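Local coordinates for pseudoperoxidase (Leishmania major, PDB 5VIA), which binds heme b, its iron held by two axial protein ligands, and belongs to the peroxidase family, though probably as a pseudoperoxidase without ordinary peroxidase activity, at residues S37-A49 with S272-R284. Sequence-based numbering, arbitrary orientation. Where two conformers were deposited one is given.
Sequences SIRTAFVLAARRA and SAFTKMIESNFKR. With HEM (protoporphyrin IX containing Fe), chain B.
Met277 drives its side chain into the angle between two crossing helices; the axes of 37-49 and 272-279 approach to 9.2 Å at 52°. Extended through chi2 with CG anti to the backbone N (chi1 -177°), it lays CG on Ala45 CB at 3.5 Å, passes SD at the edge of the Phe42 ring, and turns at chi3 to bring CE 3.6 Å from heme CBC. Ala41 and Ala45 both face the other segment, and Ala41 CB meets Phe274 CZ at 3.8 Å as well as Met277 CE and Ile278 CG2. Heme CMC sits 3.4 Å above the plane of the Phe42 ring, displaced toward its rim, and the Phe42 side chain also lies near that of the axial ligand Cys60. Ala93 and Ile97 of helix 85-99 and Leu155 add to this apolar core.

Toward the surface the contact turns polar. Arg48, bent at chi3, grips Ser280 O side-on: NE donates at 2.8 Å and NH2 also bonds the same oxygen, which lies in the guanidinium plane. Phe282 CE2 sits over the centre of one guanidinium face, the two planes 24° apart, and Ala45 CA lies over the opposite face. Arg48 CD adds a CH-pi contact, 4.0 Å from the centroid of the Phe282 ring. Ser280 OG bonds back to Met277 O, and a water bridges Ala45 O, Ser280 OG and Asn281 OD1; Asn281 itself is exposed. The chemistry thus divides: apolar contacts build the heme wall, while Arg48 fastens the turn leaving helix 263-279, its positive charge probably polarising the shared carbonyl of Ser280.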
loop_
_atom_site.group_PDB
_atom_site.type_symbol
_atom_site.label_atom_id
_atom_site.label_comp_id
_atom_site.label_asym_id
_atom_site.label_seq_id
_atom_site.Cartn_x
_atom_site.Cartn_y
_atom_site.Cartn_z
ATOM N N SER A 37 -3.252 1.176 -7.253
ATOM C CA SER A 37 -1.962 0.780 -7.804
ATOM C C SER A 37 -0.882 0.827 -6.725
ATOM O O SER A 37 0.049 0.023 -6.740
ATOM C CB SER A 37 -1.576 1.665 -8.988
ATOM O OG SER A 37 -2.591 1.647 -9.988
ATOM N N ILE A 38 -1.013 1.757 -5.783
ATOM C CA ILE A 38 -0.075 1.841 -4.670
ATOM C C ILE A 38 -0.272 0.631 -3.772
ATOM O O ILE A 38 0.701 -0.019 -3.383
ATOM C CB ILE A 38 -0.268 3.125 -3.841
ATOM C CG1 ILE A 38 0.097 4.350 -4.676
ATOM C CG2 ILE A 38 0.569 3.069 -2.542
ATOM C CD1 ILE A 38 -0.246 5.657 -3.993
ATOM N N ARG A 39 -1.531 0.312 -3.460
ATOM C CA ARG A 39 -1.814 -0.868 -2.658
ATOM C C ARG A 39 -1.208 -2.119 -3.305
ATOM O O ARG A 39 -0.666 -2.975 -2.618
ATOM C CB ARG A 39 -3.317 -1.081 -2.458
ATOM C CG ARG A 39 -3.580 -2.434 -1.794
ATOM C CD ARG A 39 -4.969 -2.573 -1.191
ATOM N NE ARG A 39 -5.966 -2.876 -2.182
ATOM C CZ ARG A 39 -6.328 -4.100 -2.543
ATOM N NH1 ARG A 39 -5.755 -5.163 -2.000
ATOM N NH2 ARG A 39 -7.262 -4.248 -3.459
ATOM N N THR A 40 -1.304 -2.193 -4.629
ATOM C CA THR A 40 -0.758 -3.312 -5.386
ATOM C C THR A 40 0.741 -3.541 -5.147
ATOM O O THR A 40 1.204 -4.676 -5.183
ATOM C CB THR A 40 -1.041 -3.119 -6.871
ATOM O OG1 THR A 40 -2.459 -3.008 -7.056
ATOM C CG2 THR A 40 -0.559 -4.302 -7.658
ATOM N N ALA A 41 1.502 -2.479 -4.900
ATOM C CA ALA A 41 2.928 -2.663 -4.633
ATOM C C ALA A 41 3.101 -3.441 -3.339
ATOM O O ALA A 41 4.013 -4.268 -3.222
ATOM C CB ALA A 41 3.643 -1.341 -4.557
ATOM N N PHE A 42 2.237 -3.153 -2.365
ATOM C CA PHE A 42 2.233 -3.884 -1.103
ATOM C C PHE A 42 1.709 -5.310 -1.255
ATOM O O PHE A 42 2.304 -6.257 -0.717
ATOM C CB PHE A 42 1.451 -3.126 -0.005
ATOM C CG PHE A 42 1.204 -3.949 1.237
ATOM C CD1 PHE A 42 2.270 -4.502 1.951
ATOM C CD2 PHE A 42 -0.086 -4.174 1.694
ATOM C CE1 PHE A 42 2.045 -5.263 3.095
ATOM C CE2 PHE A 42 -0.319 -4.933 2.828
ATOM C CZ PHE A 42 0.749 -5.484 3.530
ATOM N N VAL A 43 0.597 -5.476 -1.973
ATOM C CA VAL A 43 0.078 -6.816 -2.250
ATOM C C VAL A 43 1.191 -7.714 -2.820
ATOM O O VAL A 43 1.410 -8.839 -2.339
ATOM C CB VAL A 43 -1.112 -6.767 -3.243
ATOM C CG1 VAL A 43 -1.624 -8.146 -3.518
ATOM C CG2 VAL A 43 -2.241 -5.894 -2.684
ATOM N N LEU A 44 1.910 -7.208 -3.824
ATOM C CA LEU A 44 2.931 -8.014 -4.494
ATOM C C LEU A 44 4.066 -8.349 -3.536
ATOM O O LEU A 44 4.491 -9.496 -3.453
ATOM C CB LEU A 44 3.461 -7.276 -5.725
ATOM C CG LEU A 44 2.429 -7.173 -6.866
ATOM C CD1 LEU A 44 2.970 -6.343 -8.013
ATOM C CD2 LEU A 44 2.032 -8.560 -7.346
ATOM N N ALA A 45 4.532 -7.348 -2.799
ATOM C CA ALA A 45 5.642 -7.535 -1.870
ATOM C C ALA A 45 5.257 -8.471 -0.739
ATOM O O ALA A 45 6.063 -9.310 -0.328
ATOM C CB ALA A 45 6.096 -6.203 -1.320
ATOM N N ALA A 46 4.035 -8.324 -0.218
ATOM C CA ALA A 46 3.571 -9.217 0.842
ATOM C C ALA A 46 3.509 -10.644 0.331
ATOM O O ALA A 46 3.859 -11.598 1.051
ATOM C CB ALA A 46 2.207 -8.774 1.387
ATOM N N ARG A 47 3.073 -10.814 -0.913
ATOM C CA ARG A 47 3.011 -12.155 -1.492
ATOM C C ARG A 47 4.411 -12.771 -1.670
ATOM O O ARG A 47 4.621 -13.948 -1.365
ATOM C CB ARG A 47 2.230 -12.156 -2.809
ATOM C CG ARG A 47 0.732 -11.955 -2.608
ATOM C CD ARG A 47 0.009 -11.673 -3.922
ATOM N NE ARG A 47 0.134 -12.780 -4.854
ATOM C CZ ARG A 47 -0.659 -13.850 -4.844
ATOM N NH1 ARG A 47 -1.638 -13.955 -3.940
ATOM N NH2 ARG A 47 -0.479 -14.821 -5.731
ATOM N N ARG A 48 5.363 -11.983 -2.153
ATOM C CA ARG A 48 6.740 -12.492 -2.281
ATOM C C ARG A 48 7.326 -12.888 -0.920
ATOM O O ARG A 48 8.150 -13.800 -0.825
ATOM C CB ARG A 48 7.631 -11.457 -2.967
ATOM C CG ARG A 48 7.280 -11.165 -4.429
ATOM C CD ARG A 48 8.404 -10.364 -5.133
ATOM N NE ARG A 48 8.797 -9.146 -4.418
ATOM C CZ ARG A 48 8.137 -7.990 -4.472
ATOM N NH1 ARG A 48 7.024 -7.889 -5.191
ATOM N NH2 ARG A 48 8.578 -6.933 -3.803
ATOM N N ALA A 49 6.891 -12.207 0.135
ATOM C CA ALA A 49 7.404 -12.454 1.482
ATOM C C ALA A 49 6.656 -13.563 2.220
ATOM O O ALA A 49 7.057 -13.964 3.311
ATOM C CB ALA A 49 7.376 -11.166 2.299
ATOM N N SER A 272 12.420 5.761 1.534
ATOM C CA SER A 272 13.348 4.683 1.825
ATOM C C SER A 272 12.613 3.354 2.030
ATOM O O SER A 272 13.020 2.312 1.503
ATOM C CB SER A 272 14.198 5.037 3.049
ATOM O OG SER A 272 14.888 3.891 3.488
ATOM N N ALA A 273 11.519 3.394 2.786
ATOM C CA ALA A 273 10.702 2.202 3.005
ATOM C C ALA A 273 10.084 1.695 1.707
ATOM O O ALA A 273 10.089 0.486 1.431
ATOM C CB ALA A 273 9.595 2.494 4.017
ATOM N N PHE A 274 9.524 2.610 0.920
ATOM C CA PHE A 274 8.791 2.184 -0.271
ATOM C C PHE A 274 9.747 1.533 -1.256
ATOM O O PHE A 274 9.439 0.507 -1.859
ATOM C CB PHE A 274 8.038 3.356 -0.913
ATOM C CG PHE A 274 6.893 2.922 -1.784
ATOM C CD1 PHE A 274 7.113 2.553 -3.102
ATOM C CD2 PHE A 274 5.599 2.871 -1.285
ATOM C CE1 PHE A 274 6.056 2.144 -3.921
ATOM C CE2 PHE A 274 4.530 2.457 -2.108
ATOM C CZ PHE A 274 4.774 2.092 -3.417
ATOM N N THR A 275 10.929 2.119 -1.405
ATOM C CA THR A 275 11.953 1.510 -2.239
ATOM C C THR A 275 12.350 0.099 -1.766
ATOM O O THR A 275 12.424 -0.827 -2.583
ATOM C CB THR A 275 13.185 2.439 -2.356
ATOM O OG1 THR A 275 12.856 3.526 -3.228
ATOM C CG2 THR A 275 14.392 1.687 -2.926
ATOM N N LYS A 276 12.616 -0.085 -0.473
ATOM C CA LYS A 276 12.926 -1.423 0.045
ATOM C C LYS A 276 11.786 -2.395 -0.254
ATOM O O LYS A 276 12.012 -3.543 -0.643
ATOM C CB LYS A 276 13.149 -1.395 1.559
ATOM C CG LYS A 276 14.493 -0.847 2.050
ATOM C CD LYS A 276 14.619 -1.141 3.560
ATOM C CE LYS A 276 15.963 -0.746 4.184
ATOM N NZ LYS A 276 15.945 -0.925 5.690
ATOM N N MET A 277 10.557 -1.937 -0.060
ATOM C CA MET A 277 9.410 -2.798 -0.318
ATOM C C MET A 277 9.359 -3.274 -1.762
ATOM O O MET A 277 9.171 -4.458 -2.017
ATOM C CB MET A 277 8.100 -2.082 0.034
ATOM C CG MET A 277 6.888 -2.979 -0.159
ATOM S SD MET A 277 5.339 -2.145 0.223
ATOM C CE MET A 277 5.294 -0.930 -1.097
ATOM N N ILE A 278 9.527 -2.360 -2.716
ATOM C CA ILE A 278 9.372 -2.740 -4.116
ATOM C C ILE A 278 10.600 -3.464 -4.662
ATOM O O ILE A 278 10.553 -3.994 -5.767
ATOM C CB ILE A 278 9.004 -1.549 -5.024
ATOM C CG1 ILE A 278 10.075 -0.455 -4.960
ATOM C CG2 ILE A 278 7.623 -0.997 -4.629
ATOM C CD1 ILE A 278 9.858 0.670 -5.955
ATOM N N GLU A 279 11.689 -3.482 -3.890
ATOM C CA GLU A 279 12.881 -4.249 -4.273
ATOM C C GLU A 279 12.983 -5.548 -3.491
ATOM O O GLU A 279 13.778 -6.428 -3.843
ATOM C CB GLU A 279 14.164 -3.424 -4.068
ATOM C CG GLU A 279 14.243 -2.163 -4.931
ATOM C CD GLU A 279 15.594 -1.459 -4.844
ATOM O OE1 GLU A 279 16.428 -1.824 -3.976
ATOM O OE2 GLU A 279 15.818 -0.534 -5.649
ATOM N N SER A 280 12.181 -5.672 -2.436
ATOM C CA SER A 280 12.249 -6.846 -1.550
ATOM C C SER A 280 11.970 -8.163 -2.264
ATOM O O SER A 280 11.050 -8.263 -3.092
ATOM C CB SER A 280 11.299 -6.694 -0.360
ATOM O OG SER A 280 9.941 -6.559 -0.777
ATOM N N ASN A 281 12.778 -9.172 -1.937
ATOM C CA ASN A 281 12.652 -10.507 -2.516
ATOM C C ASN A 281 12.782 -10.526 -4.035
ATOM O O ASN A 281 12.166 -11.356 -4.706
ATOM C CB ASN A 281 11.364 -11.206 -2.053
ATOM C CG ASN A 281 11.400 -11.576 -0.586
ATOM O OD1 ASN A 281 10.660 -11.011 0.235
ATOM N ND2 ASN A 281 12.267 -12.520 -0.240
ATOM N N PHE A 282 13.578 -9.600 -4.568
ATOM C CA PHE A 282 14.015 -9.653 -5.963
ATOM C C PHE A 282 15.541 -9.781 -5.969
ATOM O O PHE A 282 16.211 -9.136 -5.173
ATOM C CB PHE A 282 13.631 -8.377 -6.714
ATOM C CG PHE A 282 12.169 -8.293 -7.082
ATOM C CD1 PHE A 282 11.600 -9.229 -7.934
ATOM C CD2 PHE A 282 11.378 -7.267 -6.594
ATOM C CE1 PHE A 282 10.256 -9.153 -8.281
ATOM C CE2 PHE A 282 10.029 -7.176 -6.938
ATOM C CZ PHE A 282 9.471 -8.126 -7.781
ATOM N N LYS A 283 16.093 -10.598 -6.859
ATOM C CA LYS A 283 17.549 -10.707 -6.946
ATOM C C LYS A 283 18.150 -10.044 -8.179
ATOM O O LYS A 283 17.513 -9.963 -9.234
ATOM C CB LYS A 283 17.975 -12.169 -6.896
ATOM C CG LYS A 283 17.677 -12.838 -5.571
ATOM C CD LYS A 283 18.020 -14.305 -5.655
ATOM C CE LYS A 283 17.733 -15.005 -4.344
ATOM N NZ LYS A 283 18.152 -16.423 -4.436
ATOM N N ARG A 284 19.388 -9.576 -8.028
ATOM C CA ARG A 284 20.164 -9.025 -9.134
ATOM C C ARG A 284 19.428 -7.882 -9.834
ATOM O O ARG A 284 19.361 -7.834 -11.060
ATOM C CB ARG A 284 20.565 -10.129 -10.127
ATOM C CG ARG A 284 21.598 -11.125 -9.563
ATOM C CD ARG A 284 21.874 -12.305 -10.506
ATOM N NE ARG A 284 20.744 -13.230 -10.548
ATOM C CZ ARG A 284 20.532 -14.202 -9.659
ATOM N NH1 ARG A 284 21.375 -14.384 -8.650
ATOM N NH2 ARG A 284 19.466 -14.989 -9.775
HETATM C CHA HEM B . -6.376 0.060 1.754
HETATM C CHB HEM B . -5.593 -2.283 5.955
HETATM C CHC HEM B . -0.846 -2.180 4.943
HETATM C CHD HEM B . -1.600 0.792 1.152
HETATM C C1A HEM B . -6.552 -0.642 2.921
HETATM C C2A HEM B . -7.834 -1.088 3.419
HETATM C C3A HEM B . -7.634 -1.736 4.563
HETATM C C4A HEM B . -6.202 -1.721 4.850
HETATM C CMA HEM B . -8.719 -2.382 5.443
HETATM C CAA HEM B . -9.187 -0.888 2.701
HETATM C CBA HEM B . -9.160 -1.933 1.569
HETATM C CGA HEM B . -10.406 -1.912 0.712
HETATM O O1A HEM B . -11.510 -2.169 1.255
HETATM O O2A HEM B . -10.290 -1.675 -0.522
HETATM C C1B HEM B . -4.234 -2.497 6.061
HETATM C C2B HEM B . -3.536 -3.165 7.134
HETATM C C3B HEM B . -2.222 -3.167 6.862
HETATM C C4B HEM B . -2.032 -2.446 5.605
HETATM C CMB HEM B . -4.216 -3.801 8.356
HETATM C CAB HEM B . -1.156 -3.803 7.790
HETATM C CBB HEM B . 0.004 -4.277 7.323
HETATM C C1C HEM B . -0.623 -1.367 3.845
HETATM C C2C HEM B . 0.679 -1.024 3.258
HETATM C C3C HEM B . 0.453 -0.198 2.200
HETATM C C4C HEM B . -0.985 0.000 2.098
HETATM C CMC HEM B . 2.037 -1.561 3.792
HETATM C CAC HEM B . 1.397 0.475 1.178
HETATM C CBC HEM B . 2.709 0.209 1.100
HETATM C C1D HEM B . -2.957 0.895 0.962
HETATM C C2D HEM B . -3.599 1.712 -0.047
HETATM C C3D HEM B . -5.093 1.487 0.142
HETATM C C4D HEM B . -5.199 0.555 1.247
HETATM C CMD HEM B . -2.918 2.619 -1.095
HETATM C CAD HEM B . -6.243 2.106 -0.696
HETATM C CBD HEM B . -6.437 1.141 -1.873
HETATM C CGD HEM B . -7.563 1.582 -2.777
HETATM O O1D HEM B . -7.970 0.781 -3.671
HETATM O O2D HEM B . -8.049 2.726 -2.595
HETATM N NA HEM B . -5.570 -1.038 3.824
HETATM N NB HEM B . -3.292 -2.062 5.153
HETATM N NC HEM B . -1.616 -0.718 3.106
HETATM N ND HEM B . -3.928 0.239 1.714
HETATM FE FE HEM B . -3.632 -0.951 3.436
HETATM O O HOH W 1 8.705 -9.113 -0.480
#